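Local structure of enoyl-[acyl-carrier-protein] reductase [FMN] (Thermotoga maritima, 5GVJ) at residues T8-I13 with A133-A138; S123-V128 with N157-S162. The protein probably reduces the double bond of enoyl groups carried on acyl-carrier protein in fatty-acid synthesis, using FMN as cofactor and NADH as electron donor. The protein carries 1 engineered substitution. One frame throughout, in Å; residues are numbered along the deposited sequence.

Val136, the residue just after the contacting Ala135 of interaction 1, packs on both helices of interaction 2: its CG1 lies 3.6 Å from Val128 CG2, and its CG2 stands 4.0 Å from Val159 CG1. The backbone adds a probable hydrogen bond from Ala133 N to Val128 O, 2.9 Å. Interaction 1 sets the N-terminal helix against the loop residues that lead into strand 136-139 of the TIM barrel, whereas interaction 2 pairs two helices outside the barrel wall; their centres lie 15 Å apart. Both contacts stand back from the FMN site, which holds no flavin in this chain: the side chain of Val159 is about 9 Å from that of Glu139, and that of Ala135 about 11 Å from that of Gln191, both FMN-binding residues.

Interaction 1: T8-I13 with A133-A138; sequences TDLLEI and ADAVIA
Leu10 meets Asp134 and Ala135 through the last atoms of its side chain, a small worked example of one helix residue packing on the loop that leads into a barrel strand. Its CB already points at the other segment but remains 5.9 Å from Asp134 O. With CG anti to the backbone N (chi1 176°), the branch extends toward Asp134, bringing Leu10 CG to 4.7 Å from Asp134 CB. There it forks. Leu10 CD1 stays 4.3 Å from Asp134 CB, while CD2 comes closer, 4.0 Å from that same CB, 3.8 Å from Asp134 O and 4.1 Å from Ala135 CB. The Leu10 and Asp134 side chains cross at about a right angle. In the fold, helix 6-11 precedes the first strand of the TIM barrel, and the residues it touches come just before strand 136-139, so the contact sits at the N-terminal end of that strand. A Schellman motif ends the helix, with Glu12 at positive phi (58°) and Ile13 N bonded to Thr8 O at 3.2 Å. Lys114, on the neighbouring strand 114-119, also touches Leu10. Asp134 turns its polar end to that same strand, where OD2 accepts a hydrogen bond from Val115 N.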
ATOM      1  N   THR A   8       0.904 -19.105 -12.566  1.00 15.66           N
ATOM      2  CA  THR A   8       0.888 -20.553 -12.351  1.00 16.59           C
ATOM      3  C   THR A   8       1.211 -21.303 -13.643  1.00 18.41           C
ATOM      4  O   THR A   8       1.839 -22.370 -13.605  1.00 17.40           O
ATOM      5  CB  THR A   8      -0.457 -21.011 -11.774  1.00 16.93           C
ATOM      6  OG1 THR A   8      -1.514 -20.783 -12.714  1.00 17.74           O
ATOM      7  CG2 THR A   8      -0.760 -20.271 -10.491  1.00 15.74           C
ATOM      8  N   ASP A   9       0.827 -20.745 -14.794  1.00 18.74           N
ATOM      9  CA  ASP A   9       1.203 -21.351 -16.068  1.00 18.08           C
ATOM     10  C   ASP A   9       2.699 -21.227 -16.311  1.00 18.88           C
ATOM     11  O   ASP A   9       3.363 -22.206 -16.666  1.00 20.84           O
ATOM     12  CB  ASP A   9       0.429 -20.699 -17.209  1.00 19.00           C
ATOM     13  CG  ASP A   9      -1.026 -21.074 -17.202  1.00 25.40           C
ATOM     14  OD1 ASP A   9      -1.331 -22.219 -16.812  1.00 28.75           O
ATOM     15  OD2 ASP A   9      -1.857 -20.226 -17.595  1.00 32.60           O
ATOM     16  N   LEU A  10       3.243 -20.022 -16.129  1.00 16.89           N
ATOM     17  CA  LEU A  10       4.665 -19.796 -16.348  1.00 17.20           C
ATOM     18  C   LEU A  10       5.507 -20.702 -15.468  1.00 17.43           C
ATOM     19  O   LEU A  10       6.472 -21.321 -15.931  1.00 19.48           O
ATOM     20  CB  LEU A  10       5.006 -18.339 -16.060  1.00 14.63           C
ATOM     21  CG  LEU A  10       6.474 -17.940 -16.135  1.00 18.37           C
ATOM     22  CD1 LEU A  10       6.964 -18.030 -17.580  1.00 24.74           C
ATOM     23  CD2 LEU A  10       6.641 -16.517 -15.593  1.00 18.56           C
ATOM     24  N   LEU A  11       5.172 -20.770 -14.186  1.00 16.52           N
ATOM     25  CA  LEU A  11       5.999 -21.474 -13.218  1.00 18.83           C
ATOM     26  C   LEU A  11       5.626 -22.943 -13.075  1.00 17.74           C
ATOM     27  O   LEU A  11       6.333 -23.678 -12.375  1.00 18.40           O
ATOM     28  CB  LEU A  11       5.896 -20.776 -11.859  1.00 21.67           C
ATOM     29  CG  LEU A  11       6.954 -19.722 -11.504  1.00 26.23           C
ATOM     30  CD1 LEU A  11       7.559 -19.045 -12.710  1.00 16.84           C
ATOM     31  CD2 LEU A  11       6.409 -18.718 -10.512  1.00 13.45           C
ATOM     32  N   GLU A  12       4.535 -23.373 -13.713  1.00 19.27           N
ATOM     33  CA  GLU A  12       4.057 -24.754 -13.654  1.00 21.54           C
ATOM     34  C   GLU A  12       3.784 -25.189 -12.214  1.00 19.71           C
ATOM     35  O   GLU A  12       4.137 -26.293 -11.798  1.00 16.81           O
ATOM     36  CB  GLU A  12       5.037 -25.705 -14.347  1.00 21.17           C
ATOM     37  CG  GLU A  12       5.154 -25.447 -15.832  1.00 20.56           C
ATOM     38  CD  GLU A  12       6.188 -26.342 -16.502  1.00 32.63           C
ATOM     39  OE1 GLU A  12       7.389 -26.204 -16.199  1.00 33.00           O
ATOM     40  OE2 GLU A  12       5.797 -27.185 -17.329  1.00 41.14           O
ATOM     41  N   ILE A  13       3.151 -24.306 -11.447  1.00 17.68           N
ATOM     42  CA  ILE A  13       2.732 -24.600 -10.085  1.00 18.48           C
ATOM     43  C   ILE A  13       1.217 -24.481 -10.017  1.00 17.49           C
ATOM     44  O   ILE A  13       0.564 -23.958 -10.922  1.00 17.64           O
ATOM     45  CB  ILE A  13       3.394 -23.673  -9.052  1.00 14.49           C
ATOM     46  CG1 ILE A  13       3.030 -22.208  -9.351  1.00 16.62           C
ATOM     47  CG2 ILE A  13       4.891 -23.852  -9.067  1.00 15.35           C
ATOM     48  CD1 ILE A  13       3.755 -21.218  -8.464  1.00 17.24           C
ATOM     49  N   ALA A 133      13.433 -10.591 -18.710  1.00 21.95           N
ATOM     50  CA  ALA A 133      12.811 -11.183 -17.532  1.00 16.64           C
ATOM     51  C   ALA A 133      11.488 -11.851 -17.898  1.00 15.21           C
ATOM     52  O   ALA A 133      10.735 -11.361 -18.748  1.00 19.08           O
ATOM     53  CB  ALA A 133      12.603 -10.126 -16.448  1.00 15.32           C
ATOM     54  N   ASP A 134      11.212 -12.987 -17.254  1.00 17.56           N
ATOM     55  CA  ASP A 134       9.962 -13.704 -17.486  1.00 15.73           C
ATOM     56  C   ASP A 134       8.812 -13.110 -16.697  1.00 16.16           C
ATOM     57  O   ASP A 134       7.659 -13.222 -17.118  1.00 18.23           O
ATOM     58  CB  ASP A 134      10.117 -15.183 -17.124  1.00 17.01           C
ATOM     59  CG  ASP A 134      11.125 -15.884 -18.015  1.00 22.80           C
ATOM     60  OD1 ASP A 134      10.752 -16.228 -19.158  1.00 23.73           O
ATOM     61  OD2 ASP A 134      12.283 -16.060 -17.594  1.00 19.58           O
ATOM     62  N   ALA A 135       9.104 -12.504 -15.553  1.00 17.72           N
ATOM     63  CA  ALA A 135       8.105 -11.850 -14.720  1.00 17.17           C
ATOM     64  C   ALA A 135       8.877 -10.939 -13.785  1.00 14.70           C
ATOM     65  O   ALA A 135      10.105 -10.972 -13.753  1.00 15.89           O
ATOM     66  CB  ALA A 135       7.256 -12.868 -13.942  1.00 15.94           C
ATOM     67  N   VAL A 136       8.157 -10.115 -13.026  1.00 14.82           N
ATOM     68  CA  VAL A 136       8.805  -9.246 -12.052  1.00 11.45           C
ATOM     69  C   VAL A 136       8.015  -9.272 -10.764  1.00 14.08           C
ATOM     70  O   VAL A 136       6.784  -9.384 -10.770  1.00 15.87           O
ATOM     71  CB  VAL A 136       8.963  -7.789 -12.544  1.00 13.81           C
ATOM     72  CG1 VAL A 136       9.831  -7.748 -13.773  1.00 17.91           C
ATOM     73  CG2 VAL A 136       7.605  -7.166 -12.806  1.00 15.82           C
ATOM     74  N   ILE A 137       8.738  -9.191  -9.659  1.00 13.59           N
ATOM     75  CA  ILE A 137       8.153  -9.013  -8.345  1.00 14.77           C
ATOM     76  C   ILE A 137       8.219  -7.524  -8.045  1.00 17.91           C
ATOM     77  O   ILE A 137       9.305  -6.928  -8.053  1.00 17.42           O
ATOM     78  CB  ILE A 137       8.893  -9.839  -7.281  1.00 16.82           C
ATOM     79  CG1 ILE A 137       8.719 -11.348  -7.539  1.00 14.22           C
ATOM     80  CG2 ILE A 137       8.369  -9.497  -5.883  1.00 13.70           C
ATOM     81  CD1 ILE A 137       9.836 -12.214  -6.956  1.00 18.68           C
ATOM     82  N   ALA A 138       7.060  -6.912  -7.835  1.00 12.37           N
ATOM     83  CA  ALA A 138       6.985  -5.507  -7.468  1.00 15.04           C
ATOM     84  C   ALA A 138       6.844  -5.484  -5.957  1.00 15.96           C
ATOM     85  O   ALA A 138       5.810  -5.884  -5.422  1.00 15.57           O
ATOM     86  CB  ALA A 138       5.813  -4.821  -8.165  1.00 13.61           C
TER

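Interaction 2: S123-V128 with N157-S162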
ATOM      1  N   SER A 123      10.818   2.107 -13.521  1.00 28.19           N
ATOM      2  CA  SER A 123      11.878   2.126 -14.524  1.00 30.56           C
ATOM      3  C   SER A 123      12.651   0.812 -14.528  1.00 25.52           C
ATOM      4  O   SER A 123      12.930   0.250 -15.592  1.00 23.23           O
ATOM      5  CB  SER A 123      12.818   3.303 -14.269  1.00 31.49           C
ATOM      6  OG  SER A 123      13.380   3.206 -12.970  1.00 35.62           O
ATOM      7  N   LEU A 124      13.005   0.301 -13.344  1.00 27.54           N
ATOM      8  CA  LEU A 124      13.726  -0.970 -13.307  1.00 24.82           C
ATOM      9  C   LEU A 124      12.887  -2.088 -13.905  1.00 22.65           C
ATOM     10  O   LEU A 124      13.403  -2.921 -14.661  1.00 24.03           O
ATOM     11  CB  LEU A 124      14.153  -1.321 -11.878  1.00 24.75           C
ATOM     12  CG  LEU A 124      14.946  -2.626 -11.751  1.00 23.44           C
ATOM     13  CD1 LEU A 124      16.192  -2.603 -12.634  1.00 28.47           C
ATOM     14  CD2 LEU A 124      15.334  -2.941 -10.305  1.00 25.10           C
ATOM     15  N   ALA A 125      11.587  -2.114 -13.596  1.00 21.91           N
ATOM     16  CA  ALA A 125      10.716  -3.129 -14.179  1.00 20.02           C
ATOM     17  C   ALA A 125      10.790  -3.110 -15.699  1.00 21.85           C
ATOM     18  O   ALA A 125      10.963  -4.155 -16.337  1.00 20.45           O
ATOM     19  CB  ALA A 125       9.273  -2.932 -13.710  1.00 21.33           C
ATOM     20  N   ARG A 126      10.655  -1.931 -16.308  1.00 21.87           N
ATOM     21  CA  ARG A 126      10.722  -1.883 -17.765  1.00 22.28           C
ATOM     22  C   ARG A 126      12.093  -2.312 -18.276  1.00 22.23           C
ATOM     23  O   ARG A 126      12.192  -2.974 -19.313  1.00 21.67           O
ATOM     24  CB  ARG A 126      10.380  -0.489 -18.283  1.00 27.02           C
ATOM     25  CG  ARG A 126       9.014  -0.001 -17.913  1.00 24.00           C
ATOM     26  CD  ARG A 126       8.717   1.221 -18.745  1.00 34.98           C
ATOM     27  NE  ARG A 126       9.400   2.371 -18.172  1.00 39.17           N
ATOM     28  CZ  ARG A 126       8.853   3.206 -17.299  1.00 43.49           C
ATOM     29  NH1 ARG A 126       7.588   3.044 -16.932  1.00 42.28           N
ATOM     30  NH2 ARG A 126       9.568   4.221 -16.820  1.00 46.87           N
ATOM     31  N   MET A 127      13.158  -1.950 -17.559  1.00 22.51           N
ATOM     32  CA  MET A 127      14.502  -2.349 -17.974  1.00 25.53           C
ATOM     33  C   MET A 127      14.663  -3.867 -17.979  1.00 26.45           C
ATOM     34  O   MET A 127      15.184  -4.445 -18.943  1.00 21.35           O
ATOM     35  CB  MET A 127      15.538  -1.703 -17.055  1.00 27.25           C
ATOM     36  CG  MET A 127      15.573  -0.174 -17.154  1.00 30.34           C
ATOM     37  SD  MET A 127      17.003   0.559 -16.326  1.00 40.87           S
ATOM     38  CE  MET A 127      16.597   0.434 -14.597  1.00 31.66           C
ATOM     39  N   VAL A 128      14.223  -4.539 -16.911  1.00 22.46           N
ATOM     40  CA  VAL A 128      14.444  -5.982 -16.848  1.00 20.19           C
ATOM     41  C   VAL A 128      13.517  -6.715 -17.814  1.00 21.55           C
ATOM     42  O   VAL A 128      13.894  -7.756 -18.373  1.00 19.12           O
ATOM     43  CB  VAL A 128      14.305  -6.502 -15.402  1.00 22.77           C
ATOM     44  CG1 VAL A 128      15.321  -5.826 -14.484  1.00 21.64           C
ATOM     45  CG2 VAL A 128      12.906  -6.287 -14.878  1.00 20.58           C
ATOM     46  N   ASN A 157       0.282  -1.190  -9.182  1.00 13.37           N
ATOM     47  CA  ASN A 157      -0.552  -0.565 -10.204  1.00 12.29           C
ATOM     48  C   ASN A 157       0.307  -0.021 -11.336  1.00 14.67           C
ATOM     49  O   ASN A 157       0.072  -0.328 -12.509  1.00 15.97           O
ATOM     50  CB  ASN A 157      -1.388   0.543  -9.556  1.00 15.34           C
ATOM     51  CG  ASN A 157      -2.412   1.163 -10.506  1.00 17.09           C
ATOM     52  OD1 ASN A 157      -2.400   0.919 -11.713  1.00 17.80           O
ATOM     53  ND2 ASN A 157      -3.322   1.967  -9.944  1.00 16.26           N
ATOM     54  N   LYS A 158       1.327   0.776 -11.002  1.00 11.69           N
ATOM     55  CA  LYS A 158       2.120   1.413 -12.052  1.00 13.40           C
ATOM     56  C   LYS A 158       2.941   0.384 -12.816  1.00 17.02           C
ATOM     57  O   LYS A 158       3.013   0.427 -14.048  1.00 18.58           O
ATOM     58  CB  LYS A 158       3.036   2.482 -11.450  1.00 12.05           C
ATOM     59  CG  LYS A 158       3.960   3.160 -12.461  1.00 14.98           C
ATOM     60  CD  LYS A 158       3.155   3.889 -13.542  1.00 21.96           C
ATOM     61  CE  LYS A 158       4.041   4.812 -14.374  1.00 24.85           C
ATOM     62  NZ  LYS A 158       3.391   5.199 -15.661  1.00 22.14           N
ATOM     63  N   VAL A 159       3.552  -0.557 -12.101  1.00 13.70           N
ATOM     64  CA  VAL A 159       4.399  -1.555 -12.755  1.00 13.50           C
ATOM     65  C   VAL A 159       3.575  -2.409 -13.710  1.00 14.51           C
ATOM     66  O   VAL A 159       3.965  -2.625 -14.862  1.00 15.93           O
ATOM     67  CB  VAL A 159       5.131  -2.410 -11.706  1.00 14.69           C
ATOM     68  CG1 VAL A 159       5.776  -3.643 -12.347  1.00 18.30           C
ATOM     69  CG2 VAL A 159       6.196  -1.582 -11.005  1.00 15.81           C
ATOM     70  N   SER A 160       2.416  -2.906 -13.255  1.00 12.60           N
ATOM     71  CA  SER A 160       1.623  -3.759 -14.134  1.00 14.02           C
ATOM     72  C   SER A 160       1.178  -3.014 -15.390  1.00 17.70           C
ATOM     73  O   SER A 160       1.080  -3.611 -16.466  1.00 17.69           O
ATOM     74  CB  SER A 160       0.418  -4.333 -13.388  1.00 15.70           C
ATOM     75  OG  SER A 160      -0.426  -3.315 -12.883  1.00 22.42           O
ATOM     76  N   ARG A 161       0.913  -1.717 -15.280  1.00 14.94           N
ATOM     77  CA  ARG A 161       0.558  -0.951 -16.470  1.00 18.78           C
ATOM     78  C   ARG A 161       1.742  -0.751 -17.408  1.00 22.07           C
ATOM     79  O   ARG A 161       1.531  -0.526 -18.607  1.00 22.62           O
ATOM     80  CB  ARG A 161      -0.018   0.401 -16.064  1.00 21.39           C
ATOM     81  CG  ARG A 161      -1.355   0.290 -15.372  1.00 18.22           C
ATOM     82  CD  ARG A 161      -1.919   1.664 -15.099  1.00 20.27           C
ATOM     83  NE  ARG A 161      -3.101   1.605 -14.244  1.00 19.02           N
ATOM     84  CZ  ARG A 161      -4.352   1.599 -14.695  1.00 24.46           C
ATOM     85  NH1 ARG A 161      -4.593   1.645 -16.001  1.00 22.69           N
ATOM     86  NH2 ARG A 161      -5.359   1.564 -13.837  1.00 23.25           N
ATOM     87  N   SER A 162       2.974  -0.840 -16.900  1.00 16.57           N
ATOM     88  CA  SER A 162       4.156  -0.524 -17.697  1.00 18.72           C
ATOM     89  C   SER A 162       4.737  -1.709 -18.454  1.00 19.25           C
ATOM     90  O   SER A 162       5.480  -1.488 -19.414  1.00 19.59           O
ATOM     91  CB  SER A 162       5.268   0.043 -16.819  1.00 19.21           C
ATOM     92  OG  SER A 162       4.897   1.260 -16.219  1.00 24.72           O
TER
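Helices 122-130 and 152-162 follow consecutive strands of the TIM barrel and pack side by side on its outer wall, the usual fate of helices in successive beta-alpha units. Deep in the interface Ala125 CB meets Val159 CG1 at 3.8 Å, the small alanine letting the backbones approach to 6.7 Å between the CA atoms of Ala125 and Val159. It is the branch anti to the backbone N of Val159 (chi1 168°) that makes this touch, and Val167 of strand 167-170 packs against the same side chain. Nearer the surface Arg126 lies alongside Ser162, its CG 3.9 Å from Ser162 CB. A bend at chi3 (-79°) then carries the guanidinium round, placing Ser162 OG at its edge, near the plane, 3.3 Å from Arg126 NH1. Both polar ends share the carboxylate of Asp122: Arg126 NH1 forms a salt bridge with OD2, and Ser162 OG a hydrogen bond with OD1. Were Arg126 an alanine, the carboxylate of Asp122 would probably lose this salt bridge and the flank of Ser162 its cover. Farther round helix 152-162, Arg161, whose NH2 salt-bridges Asp175 and Glu300 of the second subunit, sends NE in the carbonyl plane to Asn157 OD1, 2.7 Å away.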